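Local coordinates for extracellular endo-alpha-(1->5)-L-arabinanase 1 (Bacillus subtilis, PDB 1UV4), which cleaves internal alpha-1,5-linkages between L-arabinofuranosyl residues of linear and branched arabinan, helping to break down the plant cell wall, at residues I121-T124 with Y129-I132; W86-V91 with S163-T168; S63-N68 with E117-R122. All coordinates share one frame; numbering follows the deposited sequence.

Overall arrangement
All three contacts gather around one four-stranded antiparallel sheet, a blade of the five-bladed beta-propeller of family 43. Contact 2 is buried: there 86-91, on the blade's second strand, receives a methionine from the turn at 163-168, just before a short strand of the next blade, through the face of one aromatic ring and the hydroxyl of another. Contact 3, at the surface, joins loop 63-68 to the outermost strand, 115-123, by an aromatic ring, an aliphatic tip, a guanidinium and a water. Contact 1 is partly buried; it shares I121 and R122 with contact 3 and leads into a loop that probably binds substrate. K166 ties contacts 2 and 3, its NZ bonding to the E117 and L119 carbonyls.

Contact 1: I121-T124 with Y129-I132; sequences IRST and YNAI
Hydrogen bonding and close packing join the end of an outer blade strand, at S123, to A131 in the loop that follows it, so this is a local, partly buried contact between strand 115-123 and the connection to strand 135-138. The backbone N of A131 donates to S123 OG at 2.9 Å with an N-H...O angle of 169°, nearly straight. S123 OG stands between its own backbone N and carbonyl carbon (chi1 56°), which turns the hydroxyl toward the loop; the same oxygen also bonds to the carbonyl of N97. A small hydroxyl suits this buried place, as it can serve two backbone groups at once. The loop belongs to the passage from one propeller blade to the next, and N130, A131 and I132 probably bind substrate, as in related enzymes; A131 is the centre of an inverse gamma turn. Its methyl is compact enough to lie against the strand backbone, with A131 CB 3.7 Å from R122 C and 4.4 Å from I121 CG2. N130 OD1, bonded to S99 OG, comes within 3.6 Å of S123 OG. Farther out, the Y129 ring reaches across the strand, its CE1 4.0 Å from S123 CB. Tyrosine is long enough to reach a strand carbonyl through water: one in the plane of this ring bridges the two segments, 2.7 Å from Y129 OH and donating to R122 O.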
ATOM      1  N   ILE A 121       4.103  13.648   4.336  1.00 13.64           N
ATOM      2  CA  ILE A 121       3.839  14.488   3.170  1.00 13.26           C
ATOM      3  C   ILE A 121       2.345  14.654   3.072  1.00 13.05           C
ATOM      4  O   ILE A 121       1.571  13.744   3.442  1.00 14.44           O
ATOM      5  CB  ILE A 121       4.459  13.840   1.900  1.00 12.95           C
ATOM      6  CG1 ILE A 121       4.447  14.794   0.697  1.00 15.09           C
ATOM      7  CG2 ILE A 121       3.805  12.497   1.603  1.00 15.56           C
ATOM      8  CD1 ILE A 121       5.315  14.371  -0.404  1.00 16.08           C
ATOM      9  N   ARG A 122       1.914  15.788   2.545  1.00 12.88           N
ATOM     10  CA  ARG A 122       0.486  16.033   2.341  1.00 13.35           C
ATOM     11  C   ARG A 122       0.225  16.486   0.882  1.00 12.58           C
ATOM     12  O   ARG A 122       1.158  16.797   0.095  1.00 14.04           O
ATOM     13  CB  ARG A 122      -0.082  16.966   3.409  1.00 14.41           C
ATOM     14  CG  ARG A 122       0.599  18.292   3.548  1.00 16.69           C
ATOM     15  CD  ARG A 122       0.410  19.226   2.434  1.00 17.56           C
ATOM     16  NE  ARG A 122       0.829  20.562   2.897  1.00 19.54           N
ATOM     17  CZ  ARG A 122       0.050  21.471   3.468  1.00 23.04           C
ATOM     18  NH1 ARG A 122      -1.254  21.274   3.619  1.00 23.88           N
ATOM     19  NH2 ARG A 122       0.595  22.618   3.850  1.00 23.54           N
ATOM     20  N   SER A 123      -1.058  16.514   0.552  1.00 13.82           N
ATOM     21  CA  SER A 123      -1.529  17.036  -0.710  1.00 12.26           C
ATOM     22  C   SER A 123      -2.764  17.940  -0.495  1.00 13.32           C
ATOM     23  O   SER A 123      -3.478  17.784   0.499  1.00 13.53           O
ATOM     24  CB  SER A 123      -1.914  15.903  -1.679  1.00 12.41           C
ATOM     25  OG  SER A 123      -2.882  15.032  -1.109  1.00 13.89           O
ATOM     26  N   THR A 124      -2.984  18.907  -1.395  1.00 12.13           N
ATOM     27  CA  THR A 124      -4.183  19.720  -1.417  1.00 12.84           C
ATOM     28  C   THR A 124      -4.750  19.727  -2.806  1.00 12.56           C
ATOM     29  O   THR A 124      -4.176  19.139  -3.712  1.00 11.53           O
ATOM     30  CB  THR A 124      -3.890  21.205  -1.017  1.00 12.90           C
ATOM     31  OG1 THR A 124      -3.102  21.861  -2.032  1.00 14.21           O
ATOM     32  CG2 THR A 124      -3.105  21.320   0.309  1.00 14.92           C
ATOM     33  N   TYR A 129      -1.622  15.300  -7.397  1.00 12.79           N
ATOM     34  CA  TYR A 129      -1.468  13.947  -6.809  1.00 13.51           C
ATOM     35  C   TYR A 129      -2.208  13.905  -5.477  1.00 14.37           C
ATOM     36  O   TYR A 129      -2.656  14.922  -4.972  1.00 13.14           O
ATOM     37  CB  TYR A 129       0.005  13.586  -6.587  1.00 14.44           C
ATOM     38  CG  TYR A 129       0.801  14.553  -5.743  1.00 14.73           C
ATOM     39  CD1 TYR A 129       0.768  14.542  -4.346  1.00 17.23           C
ATOM     40  CD2 TYR A 129       1.608  15.491  -6.370  1.00 17.64           C
ATOM     41  CE1 TYR A 129       1.561  15.450  -3.602  1.00 16.89           C
ATOM     42  CE2 TYR A 129       2.347  16.369  -5.686  1.00 18.03           C
ATOM     43  CZ  TYR A 129       2.322  16.373  -4.308  1.00 18.08           C
ATOM     44  OH  TYR A 129       3.155  17.268  -3.648  1.00 19.51           O
ATOM     45  N   ASN A 130      -2.322  12.706  -4.947  1.00 14.24           N
ATOM     46  CA  ASN A 130      -3.033  12.449  -3.690  1.00 13.21           C
ATOM     47  C   ASN A 130      -2.086  11.728  -2.743  1.00 13.24           C
ATOM     48  O   ASN A 130      -1.579  10.647  -3.044  1.00 12.87           O
ATOM     49  CB  ASN A 130      -4.273  11.600  -3.948  1.00 13.15           C
ATOM     50  CG  ASN A 130      -5.170  11.483  -2.741  1.00 12.73           C
ATOM     51  OD1 ASN A 130      -5.033  12.215  -1.763  1.00 13.27           O
ATOM     52  ND2 ASN A 130      -6.209  10.621  -2.851  1.00 12.24           N
ATOM     53  N   ALA A 131      -1.858  12.337  -1.584  1.00 12.96           N
ATOM     54  CA  ALA A 131      -0.952  11.779  -0.574  1.00 12.72           C
ATOM     55  C   ALA A 131      -1.637  10.732   0.298  1.00 13.03           C
ATOM     56  O   ALA A 131      -1.923  10.950   1.478  1.00 12.98           O
ATOM     57  CB  ALA A 131      -0.373  12.888   0.332  1.00 14.18           C
ATOM     58  N   ILE A 132      -1.874   9.595  -0.345  1.00 12.69           N
ATOM     59  CA  ILE A 132      -2.332   8.391   0.303  1.00 12.39           C
ATOM     60  C   ILE A 132      -1.574   7.175  -0.230  1.00 13.15           C
ATOM     61  O   ILE A 132      -0.824   7.230  -1.198  1.00 13.42           O
ATOM     62  CB  ILE A 132      -3.871   8.202   0.155  1.00 12.15           C
ATOM     63  CG1 ILE A 132      -4.262   7.809  -1.259  1.00 12.25           C
ATOM     64  CG2 ILE A 132      -4.624   9.439   0.604  1.00 12.96           C
ATOM     65  CD1 ILE A 132      -5.681   7.395  -1.427  1.00 13.39           C
TER
HETATM   66  O   HOH W   1       3.081  17.851  -1.050  1.00 34.46           O

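Contact 2: W86-V91 with S163-T168; sequences WLYYSV and STMKPT
M165 CG lies anti to its own carbonyl carbon (chi1 -57°), and further bends at chi2 and chi3 fold the thioether back, so that the side chain reaches W86 and Y88 together. W86 and Y88, two positions apart on strand 84-91, project from the same face of the sheet. M165 CG sits over the face of the W86 six-membered ring, 3.6 Å from its centroid and only 5° off the normal, a CH-pi contact with a methylene next to the sulfur. M165 SD makes a looser Met-aromatic contact, 4.8 Å from the centroid of the five-membered ring, while M165 CE comes to 4.0 Å from W86 CG. An unbranched, flexible side chain suits this place, since it can curl over a broad indole. W86 NE1 points to another partner, the carbonyl of Y81.

Y88 meets the same residue by its phenol tip: Y88 OH donates to M165 O at 2.8 Å, in the carbonyl plane and on a lone pair, with a C=O...O angle of 132°. Its hydroxyl also lies 3.4 Å from M165 CB. L103 of strand 99-106 touches all three side chains, so the contact fills part of the interface between two neighbouring propeller blades. Y88 stands near the calcium ligand D77. The carbonyl of buried M165 thus gains a phenolic donor, while the apolar thioether of the same residue lies on the indole and packs against L103.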
ATOM      1  N   TRP A  86       8.071   0.909  11.632  1.00 12.85           N
ATOM      2  CA  TRP A  86       7.638   2.179  11.045  1.00 12.53           C
ATOM      3  C   TRP A  86       6.329   1.917  10.334  1.00 12.62           C
ATOM      4  O   TRP A  86       6.255   1.088   9.419  1.00 14.15           O
ATOM      5  CB  TRP A  86       8.690   2.721  10.086  1.00 11.96           C
ATOM      6  CG  TRP A  86      10.022   2.792  10.727  1.00 14.15           C
ATOM      7  CD1 TRP A  86      10.996   1.848  10.718  1.00 14.42           C
ATOM      8  CD2 TRP A  86      10.506   3.864  11.510  1.00 11.68           C
ATOM      9  NE1 TRP A  86      12.090   2.290  11.432  1.00 15.10           N
ATOM     10  CE2 TRP A  86      11.797   3.528  11.951  1.00 13.47           C
ATOM     11  CE3 TRP A  86       9.959   5.092  11.900  1.00 11.70           C
ATOM     12  CZ2 TRP A  86      12.548   4.388  12.724  1.00 12.31           C
ATOM     13  CZ3 TRP A  86      10.688   5.931  12.687  1.00 12.88           C
ATOM     14  CH2 TRP A  86      11.982   5.585  13.079  1.00 11.28           C
ATOM     15  N   LEU A  87       5.327   2.668  10.728  1.00 13.15           N
ATOM     16  CA  LEU A  87       3.975   2.538  10.274  1.00 12.97           C
ATOM     17  C   LEU A  87       3.570   3.819   9.551  1.00 12.48           C
ATOM     18  O   LEU A  87       3.404   4.852  10.212  1.00 12.77           O
ATOM     19  CB  LEU A  87       3.024   2.280  11.490  1.00 13.49           C
ATOM     20  CG  LEU A  87       1.521   2.211  11.189  1.00 13.32           C
ATOM     21  CD1 LEU A  87       1.234   1.096  10.199  1.00 14.47           C
ATOM     22  CD2 LEU A  87       0.691   2.008  12.447  1.00 14.82           C
ATOM     23  N   TYR A  88       3.528   3.778   8.215  1.00 13.14           N
ATOM     24  CA  TYR A  88       3.033   4.901   7.425  1.00 12.76           C
ATOM     25  C   TYR A  88       1.525   4.652   7.224  1.00 13.15           C
ATOM     26  O   TYR A  88       1.080   3.503   7.089  1.00 13.80           O
ATOM     27  CB  TYR A  88       3.748   5.018   6.085  1.00 13.25           C
ATOM     28  CG  TYR A  88       5.203   5.429   6.219  1.00 12.44           C
ATOM     29  CD1 TYR A  88       6.199   4.498   6.442  1.00 12.43           C
ATOM     30  CD2 TYR A  88       5.587   6.745   6.126  1.00 12.14           C
ATOM     31  CE1 TYR A  88       7.521   4.866   6.582  1.00 11.64           C
ATOM     32  CE2 TYR A  88       6.919   7.109   6.236  1.00 12.01           C
ATOM     33  CZ  TYR A  88       7.876   6.183   6.505  1.00 11.46           C
ATOM     34  OH  TYR A  88       9.164   6.559   6.620  1.00 12.65           O
ATOM     35  N   TYR A  89       0.719   5.696   7.150  1.00 13.40           N
ATOM     36  CA  TYR A  89      -0.730   5.524   7.005  1.00 13.30           C
ATOM     37  C   TYR A  89      -1.297   6.795   6.359  1.00 12.73           C
ATOM     38  O   TYR A  89      -0.630   7.826   6.327  1.00 14.00           O
ATOM     39  CB  TYR A  89      -1.377   5.220   8.370  1.00 12.81           C
ATOM     40  CG  TYR A  89      -1.170   6.353   9.317  1.00 12.99           C
ATOM     41  CD1 TYR A  89      -0.023   6.439  10.095  1.00 13.64           C
ATOM     42  CD2 TYR A  89      -2.074   7.396   9.388  1.00 14.77           C
ATOM     43  CE1 TYR A  89       0.201   7.514  10.909  1.00 13.73           C
ATOM     44  CE2 TYR A  89      -1.875   8.446  10.172  1.00 13.49           C
ATOM     45  CZ  TYR A  89      -0.728   8.536  10.956  1.00 11.62           C
ATOM     46  OH  TYR A  89      -0.523   9.636  11.784  1.00 13.59           O
ATOM     47  N   SER A  90      -2.568   6.739   5.961  1.00 13.90           N
ATOM     48  CA  SER A  90      -3.191   7.822   5.202  1.00 13.93           C
ATOM     49  C   SER A  90      -4.342   8.432   5.995  1.00 13.71           C
ATOM     50  O   SER A  90      -5.156   7.715   6.605  1.00 14.04           O
ATOM     51  CB  SER A  90      -3.787   7.333   3.859  1.00 13.93           C
ATOM     52  OG  SER A  90      -2.954   6.398   3.230  1.00 14.25           O
ATOM     53  N   VAL A  91      -4.413   9.771   5.997  1.00 13.42           N
ATOM     54  CA  VAL A  91      -5.522  10.508   6.562  1.00 12.46           C
ATOM     55  C   VAL A  91      -6.207  11.241   5.395  1.00 12.68           C
ATOM     56  O   VAL A  91      -5.561  12.001   4.722  1.00 13.26           O
ATOM     57  CB  VAL A  91      -4.982  11.562   7.561  1.00 12.76           C
ATOM     58  CG1 VAL A  91      -6.108  12.380   8.118  1.00 13.95           C
ATOM     59  CG2 VAL A  91      -4.146  10.903   8.641  1.00 14.88           C
ATOM     60  N   SER A 163      17.586   8.927   9.181  1.00 18.06           N
ATOM     61  CA  SER A 163      17.508   9.241  10.594  1.00 19.59           C
ATOM     62  C   SER A 163      16.176   9.825  11.064  1.00 18.81           C
ATOM     63  O   SER A 163      15.937   9.807  12.263  1.00 21.96           O
ATOM     64  CB  SER A 163      18.674  10.128  11.005  1.00 20.68           C
ATOM     65  OG  SER A 163      18.409  11.475  10.698  1.00 25.53           O
ATOM     66  N   THR A 164      15.346  10.391  10.173  1.00 14.95           N
ATOM     67  CA  THR A 164      14.022  10.852  10.579  1.00 13.85           C
ATOM     68  C   THR A 164      12.888  10.097   9.904  1.00 12.21           C
ATOM     69  O   THR A 164      11.714  10.253  10.290  1.00 13.23           O
ATOM     70  CB  THR A 164      13.831  12.356  10.268  1.00 12.41           C
ATOM     71  OG1 THR A 164      13.807  12.531   8.831  1.00 12.98           O
ATOM     72  CG2 THR A 164      15.008  13.190  10.809  1.00 15.34           C
ATOM     73  N   MET A 165      13.193   9.378   8.824  1.00 11.19           N
ATOM     74  CA  MET A 165      12.207   8.660   8.039  1.00 12.75           C
ATOM     75  C   MET A 165      11.175   9.563   7.345  1.00 12.63           C
ATOM     76  O   MET A 165      10.081   9.127   6.977  1.00 13.91           O
ATOM     77  CB  MET A 165      11.548   7.530   8.869  1.00 12.31           C
ATOM     78  CG  MET A 165      12.531   6.530   9.433  1.00 10.53           C
ATOM     79  SD  MET A 165      13.391   5.602   8.152  1.00 13.78           S
ATOM     80  CE  MET A 165      12.134   4.403   7.753  1.00 13.06           C
ATOM     81  N   LYS A 166      11.560  10.806   7.090  1.00 11.31           N
ATOM     82  CA  LYS A 166      10.729  11.803   6.359  1.00 12.54           C
ATOM     83  C   LYS A 166      11.395  12.172   5.015  1.00 12.08           C
ATOM     84  O   LYS A 166      12.620  11.941   4.846  1.00 12.16           O
ATOM     85  CB  LYS A 166      10.583  13.067   7.197  1.00 11.68           C
ATOM     86  CG  LYS A 166      10.043  12.856   8.621  1.00 13.06           C
ATOM     87  CD  LYS A 166       8.598  12.338   8.621  1.00 13.59           C
ATOM     88  CE  LYS A 166       8.006  12.223  10.030  1.00 16.76           C
ATOM     89  NZ  LYS A 166       7.550  13.562  10.564  1.00 15.98           N
ATOM     90  N   PRO A 167      10.639  12.768   4.102  1.00 12.69           N
ATOM     91  CA  PRO A 167      11.167  13.043   2.770  1.00 12.21           C
ATOM     92  C   PRO A 167      12.358  13.990   2.722  1.00 11.89           C
ATOM     93  O   PRO A 167      12.475  14.980   3.495  1.00 12.27           O
ATOM     94  CB  PRO A 167       9.992  13.668   2.049  1.00 12.61           C
ATOM     95  CG  PRO A 167       8.774  13.091   2.775  1.00 14.35           C
ATOM     96  CD  PRO A 167       9.198  13.102   4.183  1.00 12.56           C
ATOM     97  N   THR A 168      13.204  13.677   1.728  1.00 11.71           N
ATOM     98  CA  THR A 168      14.344  14.505   1.357  1.00 12.07           C
ATOM     99  C   THR A 168      14.446  14.498  -0.154  1.00 11.29           C
ATOM    100  O   THR A 168      14.101  13.515  -0.782  1.00 12.83           O
ATOM    101  CB  THR A 168      15.638  13.981   2.012  1.00 11.93           C
ATOM    102  OG1 THR A 168      16.754  14.814   1.700  1.00 16.28           O
ATOM    103  CG2 THR A 168      16.069  12.667   1.453  1.00 13.52           C
TER

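Contact 3: S63-N68 with E117-R122; sequences SNYVPN and EGLVIR
Y65, in the loop between strands 49-54 and 74-81, packs on L119 and R122 of the outermost strand of a propeller blade, a surface contact linking an inter-blade connection to the blade edge. Strand 115-123 turns a corner at V120, with classic beta bulges at E117-G118, facing L103, and at V120-I121, facing I101; L119 and R122, on either side of the corner, both direct side chains to Y65. Tyrosine suits the place by offering L119 a face and R122 an edge.

The apolar part is a CH-pi contact. L119 CD2 lies over one face of the Y65 ring, 4.0 Å from its centroid and 22° off the normal, and 3.7 Å from Y65 CZ. Leucine suits this site because its branched end spreads a methyl over the ring while W61 packs against the same side chain.

The aromatic-guanidinium part is edge-on: the planes stand 83° apart, and the ring edge at Y65 CD1 meets the guanidinium face, 3.5 Å from R122 NH1. A bend at chi2 (70°) turns the guanidinium face to this edge. A long chain ending in a flat guanidinium can offer its face to the ring and an in-plane N-H to water.

The polar part runs through water: one molecule donates to Y65 O at 2.8 Å and accepts from R122 NH1 at 3.1 Å, lying in the guanidinium plane.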
ATOM      1  N   SER A  63      -6.095  17.400  11.720  1.00 12.31           N
ATOM      2  CA  SER A  63      -7.072  18.393  11.249  1.00 13.61           C
ATOM      3  C   SER A  63      -6.428  19.662  10.658  1.00 14.68           C
ATOM      4  O   SER A  63      -7.087  20.441   9.962  1.00 15.91           O
ATOM      5  CB  SER A  63      -8.084  18.740  12.364  1.00 14.65           C
ATOM      6  OG  SER A  63      -7.470  19.445  13.387  1.00 16.36           O
ATOM      7  N   ASN A  64      -5.144  19.871  10.932  1.00 14.54           N
ATOM      8  CA  ASN A  64      -4.410  21.001  10.378  1.00 14.62           C
ATOM      9  C   ASN A  64      -4.139  20.844   8.896  1.00 14.31           C
ATOM     10  O   ASN A  64      -3.846  21.834   8.221  1.00 14.51           O
ATOM     11  CB  ASN A  64      -3.053  21.196  11.065  1.00 14.57           C
ATOM     12  CG  ASN A  64      -3.186  21.452  12.560  1.00 18.29           C
ATOM     13  OD1 ASN A  64      -4.231  21.926  13.030  1.00 22.79           O
ATOM     14  ND2 ASN A  64      -2.121  21.174  13.304  1.00 20.01           N
ATOM     15  N   TYR A  65      -4.148  19.607   8.420  1.00 14.28           N
ATOM     16  CA  TYR A  65      -3.845  19.291   7.012  1.00 13.94           C
ATOM     17  C   TYR A  65      -5.039  18.730   6.257  1.00 14.44           C
ATOM     18  O   TYR A  65      -5.193  18.954   5.042  1.00 14.75           O
ATOM     19  CB  TYR A  65      -2.635  18.346   6.908  1.00 14.60           C
ATOM     20  CG  TYR A  65      -1.400  18.951   7.473  1.00 15.87           C
ATOM     21  CD1 TYR A  65      -0.806  20.040   6.882  1.00 21.23           C
ATOM     22  CD2 TYR A  65      -0.867  18.491   8.674  1.00 19.60           C
ATOM     23  CE1 TYR A  65       0.310  20.631   7.423  1.00 21.91           C
ATOM     24  CE2 TYR A  65       0.251  19.058   9.217  1.00 21.30           C
ATOM     25  CZ  TYR A  65       0.814  20.150   8.601  1.00 21.78           C
ATOM     26  OH  TYR A  65       1.923  20.686   9.135  1.00 25.48           O
ATOM     27  N   VAL A  66      -5.906  18.016   6.953  1.00 13.87           N
ATOM     28  CA  VAL A  66      -7.086  17.385   6.387  1.00 14.68           C
ATOM     29  C   VAL A  66      -8.287  17.717   7.264  1.00 15.40           C
ATOM     30  O   VAL A  66      -8.772  16.874   8.031  1.00 15.75           O
ATOM     31  CB  VAL A  66      -6.895  15.853   6.289  1.00 14.63           C
ATOM     32  CG1 VAL A  66      -8.041  15.159   5.519  1.00 15.59           C
ATOM     33  CG2 VAL A  66      -5.550  15.497   5.668  1.00 16.12           C
ATOM     34  N   PRO A  67      -8.749  18.941   7.183  1.00 15.86           N
ATOM     35  CA  PRO A  67      -9.803  19.391   8.091  1.00 17.53           C
ATOM     36  C   PRO A  67     -11.010  18.478   8.249  1.00 19.66           C
ATOM     37  O   PRO A  67     -11.538  18.409   9.355  1.00 21.10           O
ATOM     38  CB  PRO A  67     -10.229  20.724   7.498  1.00 17.32           C
ATOM     39  CG  PRO A  67      -9.203  21.110   6.508  1.00 16.60           C
ATOM     40  CD  PRO A  67      -8.217  20.031   6.361  1.00 15.91           C
ATOM     41  N   ASN A  68     -11.499  17.819   7.221  1.00 20.19           N
ATOM     42  CA  ASN A  68     -12.716  17.028   7.531  1.00 21.25           C
ATOM     43  C   ASN A  68     -12.451  15.590   7.191  1.00 19.77           C
ATOM     44  O   ASN A  68     -13.182  14.903   6.458  1.00 20.57           O
ATOM     45  CB  ASN A  68     -13.971  17.641   6.923  1.00 22.34           C
ATOM     46  CG  ASN A  68     -14.434  18.858   7.709  1.00 25.18           C
ATOM     47  OD1 ASN A  68     -14.020  19.987   7.417  1.00 27.40           O
ATOM     48  ND2 ASN A  68     -15.269  18.638   8.751  1.00 28.80           N
ATOM     49  N   GLU A 117       5.106  10.236  15.054  1.00 13.46           N
ATOM     50  CA  GLU A 117       6.221  10.906  14.393  1.00 13.42           C
ATOM     51  C   GLU A 117       5.817  12.051  13.484  1.00 13.78           C
ATOM     52  O   GLU A 117       6.678  12.784  12.976  1.00 14.58           O
ATOM     53  CB  GLU A 117       7.020   9.893  13.560  1.00 13.19           C
ATOM     54  CG  GLU A 117       7.553   8.692  14.358  1.00 13.51           C
ATOM     55  CD  GLU A 117       8.840   8.938  15.109  1.00 16.92           C
ATOM     56  OE1 GLU A 117       9.446  10.050  14.965  1.00 19.36           O
ATOM     57  OE2 GLU A 117       9.220   8.031  15.931  1.00 17.74           O
ATOM     58  N   GLY A 118       4.521  12.272  13.363  1.00 12.56           N
ATOM     59  CA  GLY A 118       4.024  13.420  12.633  1.00 12.58           C
ATOM     60  C   GLY A 118       3.917  13.248  11.136  1.00 11.51           C
ATOM     61  O   GLY A 118       3.872  12.158  10.552  1.00 13.29           O
ATOM     62  N   LEU A 119       3.809  14.382  10.478  1.00 12.41           N
ATOM     63  CA  LEU A 119       3.539  14.457   9.061  1.00 13.68           C
ATOM     64  C   LEU A 119       4.699  13.970   8.219  1.00 14.05           C
ATOM     65  O   LEU A 119       5.830  14.340   8.501  1.00 13.41           O
ATOM     66  CB  LEU A 119       3.210  15.903   8.676  1.00 13.56           C
ATOM     67  CG  LEU A 119       3.028  16.214   7.167  1.00 14.82           C
ATOM     68  CD1 LEU A 119       1.776  15.633   6.691  1.00 13.57           C
ATOM     69  CD2 LEU A 119       3.079  17.712   6.888  1.00 16.55           C
ATOM     70  N   VAL A 120       4.383  13.161   7.199  1.00 12.59           N
ATOM     71  CA  VAL A 120       5.364  12.706   6.199  1.00 13.79           C
ATOM     72  C   VAL A 120       5.287  13.604   4.941  1.00 12.04           C
ATOM     73  O   VAL A 120       6.257  14.290   4.590  1.00 12.90           O
ATOM     74  CB  VAL A 120       5.137  11.240   5.898  1.00 13.33           C
ATOM     75  CG1 VAL A 120       6.117  10.781   4.835  1.00 14.92           C
ATOM     76  CG2 VAL A 120       5.308  10.422   7.171  1.00 13.25           C
ATOM     77  N   ILE A 121       4.103  13.648   4.336  1.00 13.64           N
ATOM     78  CA  ILE A 121       3.839  14.488   3.170  1.00 13.26           C
ATOM     79  C   ILE A 121       2.345  14.654   3.072  1.00 13.05           C
ATOM     80  O   ILE A 121       1.571  13.744   3.442  1.00 14.44           O
ATOM     81  CB  ILE A 121       4.459  13.840   1.900  1.00 12.95           C
ATOM     82  CG1 ILE A 121       4.447  14.794   0.697  1.00 15.09           C
ATOM     83  CG2 ILE A 121       3.805  12.497   1.603  1.00 15.56           C
ATOM     84  CD1 ILE A 121       5.315  14.371  -0.404  1.00 16.08           C
ATOM     85  N   ARG A 122       1.914  15.788   2.545  1.00 12.88           N
ATOM     86  CA  ARG A 122       0.486  16.033   2.341  1.00 13.35           C
ATOM     87  C   ARG A 122       0.225  16.486   0.882  1.00 12.58           C
ATOM     88  O   ARG A 122       1.158  16.797   0.095  1.00 14.04           O
ATOM     89  CB  ARG A 122      -0.082  16.966   3.409  1.00 14.41           C
ATOM     90  CG  ARG A 122       0.599  18.292   3.548  1.00 16.69           C
ATOM     91  CD  ARG A 122       0.410  19.226   2.434  1.00 17.56           C
ATOM     92  NE  ARG A 122       0.829  20.562   2.897  1.00 19.54           N
ATOM     93  CZ  ARG A 122       0.050  21.471   3.468  1.00 23.04           C
ATOM     94  NH1 ARG A 122      -1.254  21.274   3.619  1.00 23.88           N
ATOM     95  NH2 ARG A 122       0.595  22.618   3.850  1.00 23.54           N
TER
HETATM   96  O   HOH W   2      -3.102  18.781   3.172  1.00 24.35           O